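Beta-fructofuranosidase (Bifidobacterium adolescentis, PDB 6NOB) probably hydrolyses terminal beta-fructofuranosyl linkages, as in sucrose, as a beta-fructofuranosidase of glycoside hydrolase family 32. Local coordinates at residues D262-E273 with A286-P295. Numbering follows the deposited sequence.
Sequences DFGYDFRDPKVE and AYMVTATNLP
Arg268 and Ala291 form an antiparallel hydrogen-bonded pair: Ala291 N reaches Arg268 O over 2.9 Å, and Arg268 N returns a bond to Ala291 O. Lys271 pairs likewise with Val289, and Glu273 N meets Tyr287 O at 2.7 Å. Between the first two pairs lies a beta bulge at Asp269 and Pro270, opposite Thr290; proline suits it, since no N-H is needed there to bond across to 286-295. This hairpin belongs to a blade of the family's five-bladed propeller, and Arg268-Asp269-Pro270 matches its RDP motif, whose aspartate stabilises the transition state in relatives.

Thr292 supplies a hydroxyl donor: chi1 -173° sets OG1 anti to the backbone N, 2.7 Å from Asp266 O and nearly in line with its C=O. Asp266 OD1, on its anti side, forms a salt bridge with Arg268 NH1 in the guanidinium plane; Arg268 also pairs with Glu236 and Glu375, and Asp266 OD2 with Arg372 and, through water, Asn293 OD1.

Unbranched Met288 bends at chi3 (-64°), bringing CE to Val272 CG2 while SD stays 3.9 Å from Pro270 CB. Phe267 CE1 packs 3.4 Å from Thr290 OG1, which is hydrogen-bonded to Thr342; Thr292 CB and the Phe263 ring also meet Phe267. Replacing this ring by an alanine's methyl is likely to open a gap beside both threonines and Phe263. Phe263 CD1 lies 4.0 Å from Leu294 CD2, their side chains alongside.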
ATOM      1  N   ASP A 262      -9.710 -12.663 -24.786  1.00 33.93           N
ATOM      2  CA  ASP A 262     -10.516 -13.139 -23.669  1.00 33.07           C
ATOM      3  C   ASP A 262      -9.959 -12.725 -22.312  1.00 39.60           C
ATOM      4  O   ASP A 262     -10.659 -12.872 -21.303  1.00 34.92           O
ATOM      5  CB  ASP A 262     -10.661 -14.663 -23.730  1.00 37.83           C
ATOM      6  CG  ASP A 262     -11.747 -15.105 -24.696  1.00 48.74           C
ATOM      7  OD1 ASP A 262     -12.608 -14.273 -25.058  1.00 51.19           O
ATOM      8  OD2 ASP A 262     -11.739 -16.288 -25.096  1.00 54.88           O
ATOM      9  N   PHE A 263      -8.723 -12.229 -22.260  1.00 38.99           N
ATOM     10  CA  PHE A 263      -8.250 -11.549 -21.063  1.00 38.64           C
ATOM     11  C   PHE A 263      -9.174 -10.380 -20.755  1.00 40.70           C
ATOM     12  O   PHE A 263      -9.626  -9.673 -21.660  1.00 42.94           O
ATOM     13  CB  PHE A 263      -6.823 -11.025 -21.261  1.00 32.72           C
ATOM     14  CG  PHE A 263      -5.739 -12.015 -20.921  1.00 32.42           C
ATOM     15  CD1 PHE A 263      -5.746 -13.290 -21.462  1.00 29.49           C
ATOM     16  CD2 PHE A 263      -4.684 -11.649 -20.092  1.00 30.59           C
ATOM     17  CE1 PHE A 263      -4.738 -14.191 -21.162  1.00 37.26           C
ATOM     18  CE2 PHE A 263      -3.672 -12.545 -19.787  1.00 32.76           C
ATOM     19  CZ  PHE A 263      -3.697 -13.817 -20.326  1.00 36.88           C
ATOM     20  N   GLY A 264      -9.468 -10.178 -19.476  1.00 42.20           N
ATOM     21  CA  GLY A 264     -10.125  -8.949 -19.080  1.00 39.30           C
ATOM     22  C   GLY A 264      -9.264  -7.745 -19.406  1.00 40.31           C
ATOM     23  O   GLY A 264      -8.034  -7.812 -19.396  1.00 40.62           O
ATOM     24  N   TYR A 265      -9.924  -6.629 -19.728  1.00 38.72           N
ATOM     25  CA  TYR A 265      -9.186  -5.389 -19.940  1.00 35.04           C
ATOM     26  C   TYR A 265      -8.387  -5.004 -18.702  1.00 37.81           C
ATOM     27  O   TYR A 265      -7.295  -4.436 -18.819  1.00 35.58           O
ATOM     28  CB  TYR A 265     -10.146  -4.268 -20.335  1.00 36.51           C
ATOM     29  CG  TYR A 265     -10.727  -4.435 -21.720  1.00 36.89           C
ATOM     30  CD1 TYR A 265      -9.913  -4.741 -22.804  1.00 36.32           C
ATOM     31  CD2 TYR A 265     -12.092  -4.293 -21.942  1.00 35.21           C
ATOM     32  CE1 TYR A 265     -10.443  -4.899 -24.075  1.00 39.41           C
ATOM     33  CE2 TYR A 265     -12.630  -4.451 -23.203  1.00 31.33           C
ATOM     34  CZ  TYR A 265     -11.803  -4.751 -24.265  1.00 39.43           C
ATOM     35  OH  TYR A 265     -12.337  -4.904 -25.523  1.00 46.13           O
ATOM     36  N   ASP A 266      -8.911  -5.306 -17.515  1.00 38.93           N
ATOM     37  CA  ASP A 266      -8.133  -5.206 -16.286  1.00 35.83           C
ATOM     38  C   ASP A 266      -7.041  -6.272 -16.299  1.00 40.50           C
ATOM     39  O   ASP A 266      -7.335  -7.472 -16.269  1.00 36.12           O
ATOM     40  CB  ASP A 266      -9.040  -5.382 -15.070  1.00 35.85           C
ATOM     41  CG  ASP A 266     -10.166  -4.365 -15.027  1.00 41.96           C
ATOM     42  OD1 ASP A 266      -9.879  -3.179 -14.765  1.00 39.42           O
ATOM     43  OD2 ASP A 266     -11.335  -4.752 -15.255  1.00 41.26           O
ATOM     44  N   PHE A 267      -5.785  -5.833 -16.341  1.00 34.61           N
ATOM     45  CA  PHE A 267      -4.653  -6.736 -16.507  1.00 33.23           C
ATOM     46  C   PHE A 267      -3.411  -6.041 -15.963  1.00 37.24           C
ATOM     47  O   PHE A 267      -2.668  -5.415 -16.724  1.00 39.13           O
ATOM     48  CB  PHE A 267      -4.504  -7.109 -17.988  1.00 37.29           C
ATOM     49  CG  PHE A 267      -3.235  -7.845 -18.325  1.00 35.09           C
ATOM     50  CD1 PHE A 267      -2.990  -9.110 -17.816  1.00 28.31           C
ATOM     51  CD2 PHE A 267      -2.305  -7.286 -19.190  1.00 29.78           C
ATOM     52  CE1 PHE A 267      -1.828  -9.793 -18.141  1.00 26.54           C
ATOM     53  CE2 PHE A 267      -1.148  -7.963 -19.521  1.00 30.57           C
ATOM     54  CZ  PHE A 267      -0.908  -9.218 -18.992  1.00 28.31           C
ATOM     55  N   ARG A 268      -3.180  -6.123 -14.652  1.00 31.80           N
ATOM     56  CA  ARG A 268      -2.275  -5.178 -14.013  1.00 34.34           C
ATOM     57  C   ARG A 268      -1.579  -5.798 -12.805  1.00 38.49           C
ATOM     58  O   ARG A 268      -1.826  -6.948 -12.426  1.00 28.87           O
ATOM     59  CB  ARG A 268      -3.033  -3.917 -13.600  1.00 32.70           C
ATOM     60  CG  ARG A 268      -4.159  -4.159 -12.611  1.00 27.41           C
ATOM     61  CD  ARG A 268      -4.754  -2.829 -12.160  1.00 31.57           C
ATOM     62  NE  ARG A 268      -6.057  -2.983 -11.524  1.00 35.69           N
ATOM     63  CZ  ARG A 268      -7.208  -3.048 -12.185  1.00 37.95           C
ATOM     64  NH1 ARG A 268      -7.219  -2.979 -13.510  1.00 34.44           N
ATOM     65  NH2 ARG A 268      -8.349  -3.184 -11.521  1.00 33.51           N
ATOM     66  N   ASP A 269      -0.690  -5.001 -12.208  1.00 39.62           N
ATOM     67  CA  ASP A 269       0.025  -5.266 -10.964  1.00 38.00           C
ATOM     68  C   ASP A 269       0.954  -6.472 -11.087  1.00 36.56           C
ATOM     69  O   ASP A 269       0.816  -7.440 -10.327  1.00 34.16           O
ATOM     70  CB  ASP A 269      -0.970  -5.474  -9.820  1.00 40.08           C
ATOM     71  CG  ASP A 269      -2.000  -4.358  -9.726  1.00 43.56           C
ATOM     72  OD1 ASP A 269      -1.721  -3.235 -10.201  1.00 43.52           O
ATOM     73  OD2 ASP A 269      -3.094  -4.607  -9.177  1.00 43.12           O
ATOM     74  N   PRO A 270       1.929  -6.445 -11.998  1.00 34.20           N
ATOM     75  CA  PRO A 270       2.805  -7.611 -12.165  1.00 28.89           C
ATOM     76  C   PRO A 270       3.699  -7.810 -10.955  1.00 35.54           C
ATOM     77  O   PRO A 270       4.261  -6.856 -10.411  1.00 36.06           O
ATOM     78  CB  PRO A 270       3.628  -7.259 -13.408  1.00 30.36           C
ATOM     79  CG  PRO A 270       3.681  -5.765 -13.390  1.00 27.93           C
ATOM     80  CD  PRO A 270       2.347  -5.317 -12.852  1.00 28.28           C
ATOM     81  N   LYS A 271       3.832  -9.067 -10.539  1.00 37.57           N
ATOM     82  CA  LYS A 271       4.697  -9.447  -9.426  1.00 31.87           C
ATOM     83  C   LYS A 271       5.621 -10.555  -9.912  1.00 34.06           C
ATOM     84  O   LYS A 271       5.158 -11.648 -10.251  1.00 37.46           O
ATOM     85  CB  LYS A 271       3.875  -9.896  -8.217  1.00 27.25           C
ATOM     86  CG  LYS A 271       4.333  -9.298  -6.896  1.00 27.43           C
ATOM     87  CD  LYS A 271       5.753  -9.723  -6.572  1.00 29.25           C
ATOM     88  CE  LYS A 271       6.242  -9.095  -5.283  1.00 27.59           C
ATOM     89  NZ  LYS A 271       7.647  -9.498  -4.984  1.00 30.74           N
ATOM     90  N   VAL A 272       6.919 -10.271  -9.955  1.00 33.10           N
ATOM     91  CA  VAL A 272       7.912 -11.185 -10.509  1.00 31.94           C
ATOM     92  C   VAL A 272       8.654 -11.841  -9.350  1.00 33.71           C
ATOM     93  O   VAL A 272       9.293 -11.156  -8.541  1.00 32.71           O
ATOM     94  CB  VAL A 272       8.877 -10.455 -11.458  1.00 29.93           C
ATOM     95  CG1 VAL A 272       9.904 -11.419 -12.037  1.00 29.35           C
ATOM     96  CG2 VAL A 272       8.105  -9.775 -12.578  1.00 33.60           C
ATOM     97  N   GLU A 273       8.565 -13.166  -9.265  1.00 33.72           N
ATOM     98  CA  GLU A 273       9.153 -13.938  -8.177  1.00 34.10           C
ATOM     99  C   GLU A 273      10.238 -14.838  -8.744  1.00 37.77           C
ATOM    100  O   GLU A 273       9.978 -15.625  -9.658  1.00 43.17           O
ATOM    101  CB  GLU A 273       8.095 -14.776  -7.461  1.00 26.72           C
ATOM    102  CG  GLU A 273       8.672 -15.758  -6.453  1.00 33.68           C
ATOM    103  CD  GLU A 273       9.464 -15.073  -5.356  1.00 37.14           C
ATOM    104  OE1 GLU A 273       9.030 -13.995  -4.892  1.00 35.36           O
ATOM    105  OE2 GLU A 273      10.520 -15.611  -4.960  1.00 38.78           O
ATOM    106  N   ALA A 286      12.220 -16.874 -14.591  1.00 40.11           N
ATOM    107  CA  ALA A 286      11.523 -16.096 -13.579  1.00 36.78           C
ATOM    108  C   ALA A 286      10.034 -16.078 -13.894  1.00 41.03           C
ATOM    109  O   ALA A 286       9.629 -16.165 -15.056  1.00 40.85           O
ATOM    110  CB  ALA A 286      12.065 -14.668 -13.516  1.00 31.19           C
ATOM    111  N   TYR A 287       9.217 -15.959 -12.853  1.00 38.32           N
ATOM    112  CA  TYR A 287       7.775 -16.089 -12.990  1.00 34.03           C
ATOM    113  C   TYR A 287       7.069 -14.817 -12.541  1.00 38.41           C
ATOM    114  O   TYR A 287       7.450 -14.200 -11.542  1.00 44.99           O
ATOM    115  CB  TYR A 287       7.267 -17.305 -12.209  1.00 34.49           C
ATOM    116  CG  TYR A 287       7.596 -18.595 -12.920  1.00 36.51           C
ATOM    117  CD1 TYR A 287       8.846 -19.189 -12.775  1.00 35.72           C
ATOM    118  CD2 TYR A 287       6.675 -19.198 -13.769  1.00 37.12           C
ATOM    119  CE1 TYR A 287       9.161 -20.363 -13.439  1.00 37.74           C
ATOM    120  CE2 TYR A 287       6.978 -20.371 -14.437  1.00 34.92           C
ATOM    121  CZ  TYR A 287       8.223 -20.948 -14.269  1.00 39.48           C
ATOM    122  OH  TYR A 287       8.533 -22.115 -14.931  1.00 40.08           O
ATOM    123  N   MET A 288       6.038 -14.438 -13.297  1.00 32.79           N
ATOM    124  CA  MET A 288       5.298 -13.198 -13.098  1.00 30.34           C
ATOM    125  C   MET A 288       3.814 -13.522 -13.013  1.00 36.91           C
ATOM    126  O   MET A 288       3.264 -14.162 -13.918  1.00 35.21           O
ATOM    127  CB  MET A 288       5.572 -12.212 -14.244  1.00 30.89           C
ATOM    128  CG  MET A 288       4.650 -10.991 -14.290  1.00 34.43           C
ATOM    129  SD  MET A 288       4.658 -10.136 -15.890  1.00 34.27           S
ATOM    130  CE  MET A 288       6.352  -9.563 -16.003  1.00 32.71           C
ATOM    131  N   VAL A 289       3.169 -13.095 -11.932  1.00 31.20           N
ATOM    132  CA  VAL A 289       1.718 -13.174 -11.817  1.00 35.01           C
ATOM    133  C   VAL A 289       1.138 -11.807 -12.141  1.00 38.17           C
ATOM    134  O   VAL A 289       1.724 -10.769 -11.807  1.00 37.03           O
ATOM    135  CB  VAL A 289       1.272 -13.647 -10.418  1.00 34.78           C
ATOM    136  CG1 VAL A 289       1.664 -15.095 -10.201  1.00 43.75           C
ATOM    137  CG2 VAL A 289       1.862 -12.763  -9.334  1.00 28.84           C
ATOM    138  N   THR A 290      -0.006 -11.804 -12.816  1.00 34.81           N
ATOM    139  CA  THR A 290      -0.737 -10.586 -13.115  1.00 31.67           C
ATOM    140  C   THR A 290      -2.192 -10.789 -12.721  1.00 38.11           C
ATOM    141  O   THR A 290      -2.695 -11.915 -12.683  1.00 39.12           O
ATOM    142  CB  THR A 290      -0.626 -10.201 -14.600  1.00 32.20           C
ATOM    143  OG1 THR A 290      -0.656 -11.382 -15.410  1.00 34.43           O
ATOM    144  CG2 THR A 290       0.677  -9.462 -14.861  1.00 30.57           C
ATOM    145  N   ALA A 291      -2.863  -9.684 -12.415  1.00 35.81           N
ATOM    146  CA  ALA A 291      -4.244  -9.704 -11.955  1.00 34.06           C
ATOM    147  C   ALA A 291      -5.175  -9.408 -13.126  1.00 36.96           C
ATOM    148  O   ALA A 291      -5.055  -8.359 -13.767  1.00 39.23           O
ATOM    149  CB  ALA A 291      -4.452  -8.690 -10.831  1.00 35.92           C
ATOM    150  N   THR A 292      -6.097 -10.326 -13.399  1.00 34.40           N
ATOM    151  CA  THR A 292      -7.084 -10.143 -14.458  1.00 36.86           C
ATOM    152  C   THR A 292      -8.289 -11.033 -14.161  1.00 37.12           C
ATOM    153  O   THR A 292      -8.456 -11.532 -13.043  1.00 42.15           O
ATOM    154  CB  THR A 292      -6.484 -10.447 -15.835  1.00 34.09           C
ATOM    155  OG1 THR A 292      -7.432 -10.106 -16.852  1.00 35.73           O
ATOM    156  CG2 THR A 292      -6.130 -11.921 -15.955  1.00 28.70           C
ATOM    157  N   ASN A 293      -9.142 -11.217 -15.168  1.00 38.97           N
ATOM    158  CA  ASN A 293     -10.250 -12.156 -15.103  1.00 38.56           C
ATOM    159  C   ASN A 293     -10.306 -12.925 -16.415  1.00 34.32           C
ATOM    160  O   ASN A 293      -9.869 -12.432 -17.457  1.00 32.94           O
ATOM    161  CB  ASN A 293     -11.591 -11.449 -14.833  1.00 39.61           C
ATOM    162  CG  ASN A 293     -11.840 -10.283 -15.779  1.00 43.76           C
ATOM    163  OD1 ASN A 293     -11.508  -9.137 -15.474  1.00 45.71           O
ATOM    164  ND2 ASN A 293     -12.432 -10.573 -16.934  1.00 33.21           N
ATOM    165  N   LEU A 294     -10.839 -14.140 -16.357  1.00 35.17           N
ATOM    166  CA  LEU A 294     -10.915 -14.991 -17.532  1.00 35.65           C
ATOM    167  C   LEU A 294     -12.322 -15.542 -17.685  1.00 42.61           C
ATOM    168  O   LEU A 294     -13.066 -15.639 -16.702  1.00 45.68           O
ATOM    169  CB  LEU A 294      -9.907 -16.149 -17.439  1.00 34.11           C
ATOM    170  CG  LEU A 294      -8.431 -15.750 -17.562  1.00 38.66           C
ATOM    171  CD1 LEU A 294      -7.511 -16.931 -17.274  1.00 32.79           C
ATOM    172  CD2 LEU A 294      -8.146 -15.167 -18.939  1.00 41.91           C
ATOM    173  N   PRO A 295     -12.727 -15.894 -18.906  1.00 39.05           N
ATOM    174  CA  PRO A 295     -14.050 -16.501 -19.093  1.00 37.29           C
ATOM    175  C   PRO A 295     -14.147 -17.826 -18.353  1.00 42.38           C
ATOM    176  O   PRO A 295     -13.240 -18.658 -18.418  1.00 43.73           O
ATOM    177  CB  PRO A 295     -14.149 -16.695 -20.613  1.00 33.15           C
ATOM    178  CG  PRO A 295     -13.111 -15.800 -21.197  1.00 36.95           C
ATOM    179  CD  PRO A 295     -12.017 -15.700 -20.182  1.00 36.93           C
TER
HETATM  180  O   HOH W   1     -12.429 -12.182 -18.989  1.00 39.27           O
HETATM  181  O   HOH W   2     -11.708  -6.606 -17.059  1.00 35.82           O